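Long-range contacts in aminotransferase, class I (Staphylococcus aureus, PDB 2O1B), which probably catalyses pyridoxal-phosphate-dependent transfer of the amino group of aspartate to 2-oxoglutarate, as a class I aminotransferase: residues A[221-226]-A[336-341]; A[139-144]-A[192-197]; A[82-87]-A[282-287]. One frame throughout, in Å; residues are numbered along the deposited sequence.

Contact 1. Residues A[221-226]-A[336-341]; sequences FAYGAF and GIYVWL. With PLP (pyridoxal-5'-phosphate), chain B.
Tyr-223 turns its CG away from the carbonyl carbon (chi1 -71°), and Tyr-338 does the same (chi1 -39°); their rings, planes at 83°, converge at the hydroxyl ends. The two hydroxyls form a hydrogen bond, Tyr-223 OH to Tyr-338 OH 2.4 Å, a length too short to be trusted exactly. Tyr-223 OH is also hydrogen-bonded to Lys-253 NZ, and CE1 of its ring comes 3.0 Å from O3 of PLP. Ile-337 packs against the same ring with the long branch of its side chain: CG1 is 3.7 Å from Tyr-223 CE2 and CD1 is 3.5 Å from Tyr-223 OH. Its CG2 turns to Phe-226 and sits over the ring face, 4.1 Å from the centroid. In this fold type I aminotransferase, the loop after strand 216-220 of the large mixed sheet here meets strand 338-342 of the small antiparallel sheet, so cofactor loop and second domain are joined directly. Gly-336 lets the backbone in close, its CA lying 3.8 Å from Tyr-223 CG. Its N donates to Phe-226 O over 3.2 Å from above the carbonyl plane, and Asn-232 ND2 donates to that same oxygen.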
loop_
_atom_site.group_PDB
_atom_site.type_symbol
_atom_site.label_atom_id
_atom_site.label_comp_id
_atom_site.label_asym_id
_atom_site.label_seq_id
_atom_site.Cartn_x
_atom_site.Cartn_y
_atom_site.Cartn_z
ATOM N N PHE A 221 0.621 -18.331 2.752
ATOM C CA PHE A 221 1.420 -19.322 2.023
ATOM C C PHE A 221 2.765 -18.747 1.568
ATOM O O PHE A 221 3.324 -19.168 0.545
ATOM C CB PHE A 221 0.608 -19.765 0.804
ATOM C CG PHE A 221 0.850 -21.190 0.356
ATOM C CD1 PHE A 221 1.385 -22.142 1.209
ATOM C CD2 PHE A 221 0.509 -21.568 -0.941
ATOM C CE1 PHE A 221 1.585 -23.454 0.776
ATOM C CE2 PHE A 221 0.708 -22.873 -1.387
ATOM C CZ PHE A 221 1.248 -23.818 -0.519
ATOM N N ALA A 222 3.280 -17.789 2.339
ATOM C CA ALA A 222 4.571 -17.127 2.058
ATOM C C ALA A 222 5.720 -18.087 1.780
ATOM O O ALA A 222 6.609 -17.783 0.960
ATOM C CB ALA A 222 4.938 -16.207 3.203
ATOM N N TYR A 223 5.711 -19.240 2.460
ATOM C CA TYR A 223 6.771 -20.241 2.301
ATOM C C TYR A 223 6.349 -21.466 1.512
ATOM O O TYR A 223 6.948 -22.528 1.642
ATOM C CB TYR A 223 7.374 -20.619 3.657
ATOM C CG TYR A 223 8.203 -19.492 4.225
ATOM C CD1 TYR A 223 7.751 -18.752 5.314
ATOM C CD2 TYR A 223 9.419 -19.135 3.634
ATOM C CE1 TYR A 223 8.507 -17.701 5.821
ATOM C CE2 TYR A 223 10.181 -18.092 4.135
ATOM C CZ TYR A 223 9.720 -17.381 5.223
ATOM O OH TYR A 223 10.479 -16.341 5.717
ATOM N N GLY A 224 5.321 -21.297 0.685
ATOM C CA GLY A 224 4.824 -22.348 -0.187
ATOM C C GLY A 224 5.888 -23.088 -0.973
ATOM O O GLY A 224 5.803 -24.314 -1.111
ATOM N N ALA A 225 6.903 -22.364 -1.443
ATOM C CA ALA A 225 7.982 -22.940 -2.278
ATOM C C ALA A 225 8.947 -23.856 -1.516
ATOM O O ALA A 225 9.634 -24.695 -2.117
ATOM C CB ALA A 225 8.772 -21.820 -2.941
ATOM N N PHE A 226 9.011 -23.667 -0.197
ATOM C CA PHE A 226 10.010 -24.297 0.658
ATOM C C PHE A 226 9.355 -25.465 1.426
ATOM O O PHE A 226 8.806 -25.289 2.514
ATOM C CB PHE A 226 10.628 -23.231 1.594
ATOM C CG PHE A 226 11.210 -22.023 0.855
ATOM C CD1 PHE A 226 12.565 -21.962 0.542
ATOM C CD2 PHE A 226 10.387 -20.957 0.458
ATOM C CE1 PHE A 226 13.096 -20.861 -0.145
ATOM C CE2 PHE A 226 10.903 -19.867 -0.229
ATOM C CZ PHE A 226 12.272 -19.822 -0.537
ATOM N N GLY A 336 9.998 -23.729 5.076
ATOM C CA GLY A 336 10.410 -22.368 5.403
ATOM C C GLY A 336 11.918 -22.240 5.392
ATOM O O GLY A 336 12.608 -23.069 4.814
ATOM N N ILE A 337 12.432 -21.199 6.037
ATOM C CA ILE A 337 13.855 -20.896 5.968
ATOM C C ILE A 337 14.525 -20.796 7.361
ATOM O O ILE A 337 15.638 -20.294 7.471
ATOM C CB ILE A 337 14.108 -19.600 5.136
ATOM C CG1 ILE A 337 13.453 -18.381 5.800
ATOM C CG2 ILE A 337 13.613 -19.776 3.668
ATOM C CD1 ILE A 337 13.861 -17.065 5.194
ATOM N N TYR A 338 13.847 -21.285 8.404
ATOM C CA TYR A 338 14.333 -21.137 9.785
ATOM C C TYR A 338 14.510 -22.457 10.542
ATOM O O TYR A 338 13.960 -23.496 10.147
ATOM C CB TYR A 338 13.398 -20.236 10.605
ATOM C CG TYR A 338 12.838 -19.036 9.878
ATOM C CD1 TYR A 338 13.544 -17.832 9.826
ATOM C CD2 TYR A 338 11.586 -19.093 9.265
ATOM C CE1 TYR A 338 13.025 -16.716 9.165
ATOM C CE2 TYR A 338 11.060 -17.986 8.603
ATOM C CZ TYR A 338 11.783 -16.800 8.563
ATOM O OH TYR A 338 11.262 -15.699 7.909
ATOM N N VAL A 339 15.275 -22.412 11.636
ATOM C CA VAL A 339 15.189 -23.454 12.669
ATOM C C VAL A 339 14.695 -22.839 13.994
ATOM O O VAL A 339 15.107 -21.746 14.370
ATOM C CB VAL A 339 16.510 -24.266 12.816
ATOM C CG1 VAL A 339 16.371 -25.393 13.856
ATOM C CG2 VAL A 339 16.918 -24.872 11.472
ATOM N N TRP A 340 13.773 -23.540 14.649
ATOM C CA TRP A 340 13.112 -23.113 15.893
ATOM C C TRP A 340 13.874 -23.824 17.005
ATOM O O TRP A 340 13.773 -25.045 17.150
ATOM C CB TRP A 340 11.637 -23.548 15.813
ATOM C CG TRP A 340 10.637 -23.136 16.876
ATOM C CD1 TRP A 340 9.786 -23.969 17.546
ATOM C CD2 TRP A 340 10.321 -21.807 17.321
ATOM N NE1 TRP A 340 8.973 -23.255 18.392
ATOM C CE2 TRP A 340 9.274 -21.923 18.269
ATOM C CE3 TRP A 340 10.808 -20.531 17.003
ATOM C CZ2 TRP A 340 8.736 -20.815 18.929
ATOM C CZ3 TRP A 340 10.267 -19.420 17.662
ATOM C CH2 TRP A 340 9.245 -19.569 18.613
ATOM N N LEU A 341 14.671 -23.047 17.756
ATOM C CA LEU A 341 15.628 -23.559 18.747
ATOM C C LEU A 341 15.136 -23.283 20.161
ATOM O O LEU A 341 14.713 -22.171 20.459
ATOM C CB LEU A 341 16.975 -22.836 18.571
ATOM C CG LEU A 341 18.374 -23.368 18.928
ATOM C CD1 LEU A 341 19.142 -22.287 19.673
ATOM C CD2 LEU A 341 18.417 -24.675 19.714
HETATM N N1 PLP B . 3.742 -13.986 6.054
HETATM C C2 PLP B . 4.826 -14.742 6.461
HETATM C C2A PLP B . 4.589 -16.013 7.228
HETATM C C3 PLP B . 6.110 -14.316 6.113
HETATM O O3 PLP B . 7.211 -15.029 6.488
HETATM C C4 PLP B . 6.285 -13.137 5.374
HETATM C C4A PLP B . 7.544 -13.008 4.570
HETATM C C5 PLP B . 5.180 -12.375 4.985
HETATM C C6 PLP B . 3.902 -12.810 5.335
HETATM C C5A PLP B . 5.342 -11.076 4.207
HETATM O O4P PLP B . 5.693 -11.290 2.853
HETATM P P PLP B . 5.743 -10.059 1.808
HETATM O O1P PLP B . 7.194 -9.745 1.478
HETATM O O2P PLP B . 5.071 -8.884 2.467
HETATM O O3P PLP B . 5.017 -10.499 0.568
#

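Contact 2. Residues A[139-144]-A[192-197]; sequences PDPGYT and NPTGST. With PLP (pyridoxal-5'-phosphate), chain B.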
loop_
_atom_site.group_PDB
_atom_site.type_symbol
_atom_site.label_atom_id
_atom_site.label_comp_id
_atom_site.label_asym_id
_atom_site.label_seq_id
_atom_site.Cartn_x
_atom_site.Cartn_y
_atom_site.Cartn_z
ATOM N N PRO A 139 -2.376 -17.941 15.094
ATOM C CA PRO A 139 -1.469 -19.025 15.496
ATOM C C PRO A 139 -0.461 -18.579 16.550
ATOM O O PRO A 139 0.191 -17.536 16.399
ATOM C CB PRO A 139 -0.732 -19.379 14.195
ATOM C CG PRO A 139 -1.592 -18.897 13.119
ATOM C CD PRO A 139 -2.297 -17.677 13.647
ATOM N N ASP A 140 -0.367 -19.364 17.621
ATOM C CA ASP A 140 0.612 -19.156 18.688
ATOM C C ASP A 140 1.383 -20.463 18.880
ATOM O O ASP A 140 0.822 -21.422 19.405
ATOM C CB ASP A 140 -0.117 -18.769 19.974
ATOM C CG ASP A 140 0.831 -18.445 21.123
ATOM O OD1 ASP A 140 2.071 -18.603 20.968
ATOM O OD2 ASP A 140 0.320 -18.028 22.187
ATOM N N PRO A 141 2.670 -20.512 18.458
ATOM C CA PRO A 141 3.478 -19.430 17.918
ATOM C C PRO A 141 3.197 -19.235 16.452
ATOM O O PRO A 141 3.077 -20.203 15.713
ATOM C CB PRO A 141 4.921 -19.930 18.098
ATOM C CG PRO A 141 4.822 -21.283 18.761
ATOM C CD PRO A 141 3.443 -21.762 18.507
ATOM N N GLY A 142 3.097 -17.984 16.033
ATOM C CA GLY A 142 2.749 -17.687 14.662
ATOM C C GLY A 142 3.274 -16.332 14.258
ATOM O O GLY A 142 3.964 -15.670 15.026
ATOM N N TYR A 143 2.910 -15.910 13.054
ATOM C CA TYR A 143 3.495 -14.719 12.466
ATOM C C TYR A 143 3.048 -13.438 13.165
ATOM O O TYR A 143 1.911 -13.332 13.658
ATOM C CB TYR A 143 3.210 -14.685 10.976
ATOM C CG TYR A 143 4.028 -13.705 10.181
ATOM C CD1 TYR A 143 5.425 -13.786 10.148
ATOM C CD2 TYR A 143 3.403 -12.736 9.396
ATOM C CE1 TYR A 143 6.177 -12.895 9.396
ATOM C CE2 TYR A 143 4.135 -11.851 8.650
ATOM C CZ TYR A 143 5.523 -11.944 8.639
ATOM O OH TYR A 143 6.248 -11.058 7.879
ATOM N N THR A 144 3.977 -12.486 13.206
ATOM C CA THR A 144 3.890 -11.282 14.034
ATOM C C THR A 144 2.888 -10.237 13.530
ATOM O O THR A 144 2.297 -9.504 14.318
ATOM C CB THR A 144 5.273 -10.594 14.117
ATOM O OG1 THR A 144 5.831 -10.495 12.796
ATOM C CG2 THR A 144 6.212 -11.399 14.997
ATOM N N ASN A 192 5.686 -19.676 10.229
ATOM C CA ASN A 192 6.719 -18.787 10.707
ATOM C C ASN A 192 6.290 -18.426 12.127
ATOM O O ASN A 192 5.311 -17.697 12.294
ATOM C CB ASN A 192 6.793 -17.557 9.799
ATOM C CG ASN A 192 7.965 -16.623 10.138
ATOM O OD1 ASN A 192 8.596 -16.736 11.188
ATOM N ND2 ASN A 192 8.250 -15.683 9.229
ATOM N N PRO A 193 7.064 -18.836 13.152
ATOM C CA PRO A 193 8.478 -19.225 13.161
ATOM C C PRO A 193 8.879 -20.714 13.236
ATOM O O PRO A 193 10.087 -21.014 13.165
ATOM C CB PRO A 193 8.949 -18.562 14.440
ATOM C CG PRO A 193 7.724 -18.824 15.409
ATOM C CD PRO A 193 6.501 -18.856 14.520
ATOM N N THR A 194 7.909 -21.623 13.392
ATOM C CA THR A 194 8.207 -23.011 13.799
ATOM C C THR A 194 8.630 -23.937 12.649
ATOM O O THR A 194 9.189 -25.003 12.897
ATOM C CB THR A 194 7.025 -23.668 14.537
ATOM O OG1 THR A 194 5.994 -23.972 13.591
ATOM C CG2 THR A 194 6.477 -22.763 15.644
ATOM N N GLY A 195 8.357 -23.536 11.408
ATOM C CA GLY A 195 8.723 -24.332 10.218
ATOM C C GLY A 195 7.832 -25.549 9.965
ATOM O O GLY A 195 8.146 -26.397 9.112
ATOM N N SER A 196 6.729 -25.616 10.717
ATOM C CA SER A 196 5.771 -26.707 10.663
ATOM C C SER A 196 5.053 -26.682 9.325
ATOM O O SER A 196 4.802 -25.610 8.780
ATOM C CB SER A 196 4.736 -26.535 11.773
ATOM O OG SER A 196 5.353 -26.369 13.049
ATOM N N THR A 197 4.716 -27.862 8.809
ATOM C CA THR A 197 4.015 -27.995 7.531
ATOM C C THR A 197 2.628 -28.621 7.726
ATOM O O THR A 197 2.363 -29.237 8.765
ATOM C CB THR A 197 4.821 -28.841 6.524
ATOM O OG1 THR A 197 5.207 -30.083 7.127
ATOM C CG2 THR A 197 6.076 -28.075 6.047
HETATM N N1 PLP B . 3.742 -13.986 6.054
HETATM C C2 PLP B . 4.826 -14.742 6.461
HETATM C C2A PLP B . 4.589 -16.013 7.228
HETATM C C3 PLP B . 6.110 -14.316 6.113
HETATM O O3 PLP B . 7.211 -15.029 6.488
HETATM C C4 PLP B . 6.285 -13.137 5.374
HETATM C C4A PLP B . 7.544 -13.008 4.570
HETATM C C5 PLP B . 5.180 -12.375 4.985
HETATM C C6 PLP B . 3.902 -12.810 5.335
HETATM C C5A PLP B . 5.342 -11.076 4.207
HETATM O O4P PLP B . 5.693 -11.290 2.853
HETATM P P PLP B . 5.743 -10.059 1.808
HETATM O O1P PLP B . 7.194 -9.745 1.478
HETATM O O2P PLP B . 5.071 -8.884 2.467
HETATM O O3P PLP B . 5.017 -10.499 0.568
#
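Asn-192 and the cofactor-facing side of the Tyr-143 ring meet beside PLP, and this part of the contact is densely filled. The amide nitrogen of Asn-192 approaches the Tyr-143 ring obliquely, ND2 to CE1 3.5 Å, with amide and ring planes 44° apart. Holding CG anti to the backbone N (chi1 -174°) carries the amide forward to PLP, where ND2 donates to O3 over 3.0 Å in a fairly straight bond, 158° at the hydrogen. The other end of the amide, OD1, accepts from Arg-379 NH1, so the group is gripped at both ends and its flip is fixed. Tyr-143 lies over the pyridine ring: PLP C2 sits 3.5 Å above the middle of one face, and the phenol oxygen OH reaches to 3.3 Å from PLP C4. The buried cluster behind is tight too, and apolar. Pro-141 and Pro-193 each follow a cis peptide bond; Pro-141 CB lies 4.0 Å from Pro-193 CG, and Pro-141 CG touches Thr-194 CG2 at 3.8 Å. Trp-340 packs on all three residues. Looser are the other face of the Tyr-143 ring, where partly exposed Thr-144 holds its OG1, and the tail of 192-197, which runs away from its partner beyond Thr-194. There Thr-194 OG1 is hydrogen-bonded to Ser-196 OG at 2.5 Å and to Asn-191 OD1. No hydrogen bond crosses between the segments; they meet by packing and through the cofactor they share. The N-H given to O3 would probably stabilise negative charge on that oxygen, consistent with Asn-192 tuning the electronics of the cofactor while Tyr-143 holds its ring in place.

Contact 3. Residues A[82-87]-A[282-287]; sequences GAFHGK and TNAGMF
One face of the Phe-84 ring lies on the backbone of the 282-287 loop. Ala-284 CA sits 4.0 Å from the ring centroid and only 16° off the normal, a CH-pi contact, and Asn-283 O comes over the same face, 3.8 Å from Phe-84 CE2. The carbonyl oxygen of Gly-82, from the ring's own segment, lies in plane at the edge. Phe-84 turns CG away from its carbonyl carbon (chi1 -77°), which lays the ring over Ala-284. Lys-119 of the second subunit packs against the Phe-84 side chain, and its NZ donates to Asn-283 O. Next to the ring the backbones close up: Gly-285 CA points a hydrogen at Phe-84 O, 3.3 Å away. No direct hydrogen bond joins the two segments, and the polar link runs through waters. Water 1 takes the N-H of Gly-82 at 2.8 Å and donates to Ala-284 O at 2.7 Å. Water 2 donates to both Gly-82 O and Ala-284 O, so that the Ala-284 carbonyl is held by two waters. Further along, water 4 accepts from the N of Met-286 (selenomethionine) at 2.8 Å and can donate to Ala-83 O, though it has more acceptors in reach than protons. Gly-86 N donates to Ala-83 O, within a type I beta turn just ahead of helix 88-102, where Lys-87 occupies the N-cap position and makes a salt bridge with Asp-292. Arg-261 of the second subunit packs on Ala-284, whose side chain is about 5 Å from a bound PLP; the contact thus sits at the dimer interface, where fold type I aminotransferases build their active sites from both chains.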
loop_
_atom_site.group_PDB
_atom_site.type_symbol
_atom_site.label_atom_id
_atom_site.label_comp_id
_atom_site.label_asym_id
_atom_site.label_seq_id
_atom_site.Cartn_x
_atom_site.Cartn_y
_atom_site.Cartn_z
ATOM N N GLY A 82 -3.089 2.592 -14.450
ATOM C CA GLY A 82 -3.752 1.518 -15.194
ATOM C C GLY A 82 -4.970 1.015 -14.436
ATOM O O GLY A 82 -5.435 1.665 -13.494
ATOM N N ALA A 83 -5.495 -0.135 -14.855
ATOM C CA ALA A 83 -6.634 -0.744 -14.190
ATOM C C ALA A 83 -6.253 -1.077 -12.756
ATOM O O ALA A 83 -5.235 -1.724 -12.514
ATOM C CB ALA A 83 -7.085 -2.003 -14.941
ATOM N N PHE A 84 -7.073 -0.616 -11.815
ATOM C CA PHE A 84 -6.854 -0.843 -10.382
ATOM C C PHE A 84 -6.503 -2.284 -10.051
ATOM O O PHE A 84 -5.540 -2.539 -9.312
ATOM C CB PHE A 84 -8.094 -0.440 -9.573
ATOM C CG PHE A 84 -8.264 1.049 -9.392
ATOM C CD1 PHE A 84 -7.660 1.959 -10.253
ATOM C CD2 PHE A 84 -9.069 1.537 -8.370
ATOM C CE1 PHE A 84 -7.835 3.333 -10.080
ATOM C CE2 PHE A 84 -9.257 2.910 -8.190
ATOM C CZ PHE A 84 -8.642 3.810 -9.050
ATOM N N HIS A 85 -7.279 -3.223 -10.596
ATOM C CA HIS A 85 -7.160 -4.630 -10.220
ATOM C C HIS A 85 -6.143 -5.435 -11.017
ATOM O O HIS A 85 -6.079 -6.651 -10.865
ATOM C CB HIS A 85 -8.526 -5.314 -10.262
ATOM C CG HIS A 85 -9.500 -4.730 -9.298
ATOM N ND1 HIS A 85 -10.805 -4.449 -9.636
ATOM C CD2 HIS A 85 -9.343 -4.319 -8.017
ATOM C CE1 HIS A 85 -11.421 -3.917 -8.595
ATOM N NE2 HIS A 85 -10.556 -3.829 -7.600
ATOM N N GLY A 86 -5.352 -4.767 -11.855
ATOM C CA GLY A 86 -4.213 -5.424 -12.486
ATOM C C GLY A 86 -4.428 -5.803 -13.929
ATOM O O GLY A 86 -5.561 -5.844 -14.411
ATOM N N LYS A 87 -3.325 -6.071 -14.621
ATOM C CA LYS A 87 -3.367 -6.510 -16.012
ATOM C C LYS A 87 -4.015 -7.885 -16.136
ATOM O O LYS A 87 -3.874 -8.735 -15.254
ATOM C CB LYS A 87 -1.953 -6.583 -16.586
ATOM C CG LYS A 87 -1.262 -5.243 -16.748
ATOM C CD LYS A 87 0.077 -5.420 -17.415
ATOM C CE LYS A 87 0.756 -4.098 -17.557
ATOM N NZ LYS A 87 1.977 -4.241 -18.354
ATOM N N THR A 282 -7.894 2.383 -1.292
ATOM C CA THR A 282 -6.618 2.648 -0.620
ATOM C C THR A 282 -5.474 2.691 -1.630
ATOM O O THR A 282 -4.343 3.037 -1.293
ATOM C CB THR A 282 -6.342 1.613 0.481
ATOM O OG1 THR A 282 -6.409 0.301 -0.075
ATOM C CG2 THR A 282 -7.405 1.722 1.597
ATOM N N ASN A 283 -5.786 2.368 -2.876
ATOM C CA ASN A 283 -4.772 2.293 -3.925
ATOM C C ASN A 283 -5.337 2.622 -5.297
ATOM O O ASN A 283 -6.552 2.732 -5.457
ATOM C CB ASN A 283 -4.101 0.910 -3.929
ATOM C CG ASN A 283 -2.838 0.883 -3.112
ATOM O OD1 ASN A 283 -1.849 1.557 -3.449
ATOM N ND2 ASN A 283 -2.844 0.099 -2.039
ATOM N N ALA A 284 -4.440 2.773 -6.271
ATOM C CA ALA A 284 -4.796 3.148 -7.632
ATOM C C ALA A 284 -4.136 2.216 -8.647
ATOM O O ALA A 284 -3.775 2.637 -9.749
ATOM C CB ALA A 284 -4.389 4.603 -7.900
ATOM N N GLY A 285 -3.984 0.946 -8.274
ATOM C CA GLY A 285 -3.388 -0.039 -9.172
ATOM C C GLY A 285 -1.912 -0.262 -8.904
ATOM O O GLY A 285 -1.255 0.567 -8.260
HETATM N N MSE A 286 -1.392 -1.388 -9.397
HETATM C CA MSE A 286 0.020 -1.714 -9.268
HETATM C C MSE A 286 0.819 -1.219 -10.476
HETATM O O MSE A 286 0.372 -1.325 -11.620
HETATM C CB MSE A 286 0.216 -3.226 -9.094
HETATM C CG MSE A 286 1.674 -3.652 -9.043
HETATM SE SE MSE A 286 1.921 -5.534 -8.610
HETATM C CE MSE A 286 1.263 -5.436 -6.771
ATOM N N PHE A 287 2.015 -0.705 -10.199
ATOM C CA PHE A 287 2.983 -0.321 -11.224
ATOM C C PHE A 287 3.001 -1.356 -12.344
ATOM O O PHE A 287 3.237 -2.532 -12.096
ATOM C CB PHE A 287 4.361 -0.189 -10.561
ATOM C CG PHE A 287 5.435 0.421 -11.439
ATOM C CD1 PHE A 287 5.121 1.258 -12.512
ATOM C CD2 PHE A 287 6.784 0.190 -11.139
ATOM C CE1 PHE A 287 6.134 1.829 -13.302
ATOM C CE2 PHE A 287 7.804 0.761 -11.925
ATOM C CZ PHE A 287 7.475 1.584 -13.001
HETATM O O HOH W 1 -2.189 2.139 -11.823
HETATM O O HOH W 2 -5.187 3.868 -11.821
HETATM O O HOH W 3 -2.001 -0.513 -12.847
HETATM O O HOH W 4 -3.169 -2.775 -10.975
#

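Overall arrangement
Contacts 1 and 2 are buried neighbours, centres 9 Å apart, and share the same PLP. They touch through strand 338-342: Tyr-338 packs on Asn-192, and Trp-340 on Pro-141, Pro-193 and Thr-194. Contact 1 ties the two sheets together through phenols and a backbone bond, whereas contact 2 joins the end of strand 135-140 and the turn after it to the loop that follows strand 182-187, by proline packing and the cofactor. Contact 3 lies about 30 Å from both, centre to centre, partly exposed at the dimer boundary, and water bridges replace direct polar bonds. Tyr-81 of the second subunit, just before its own 82-87 segment, bonds the PLP of contacts 1 and 2.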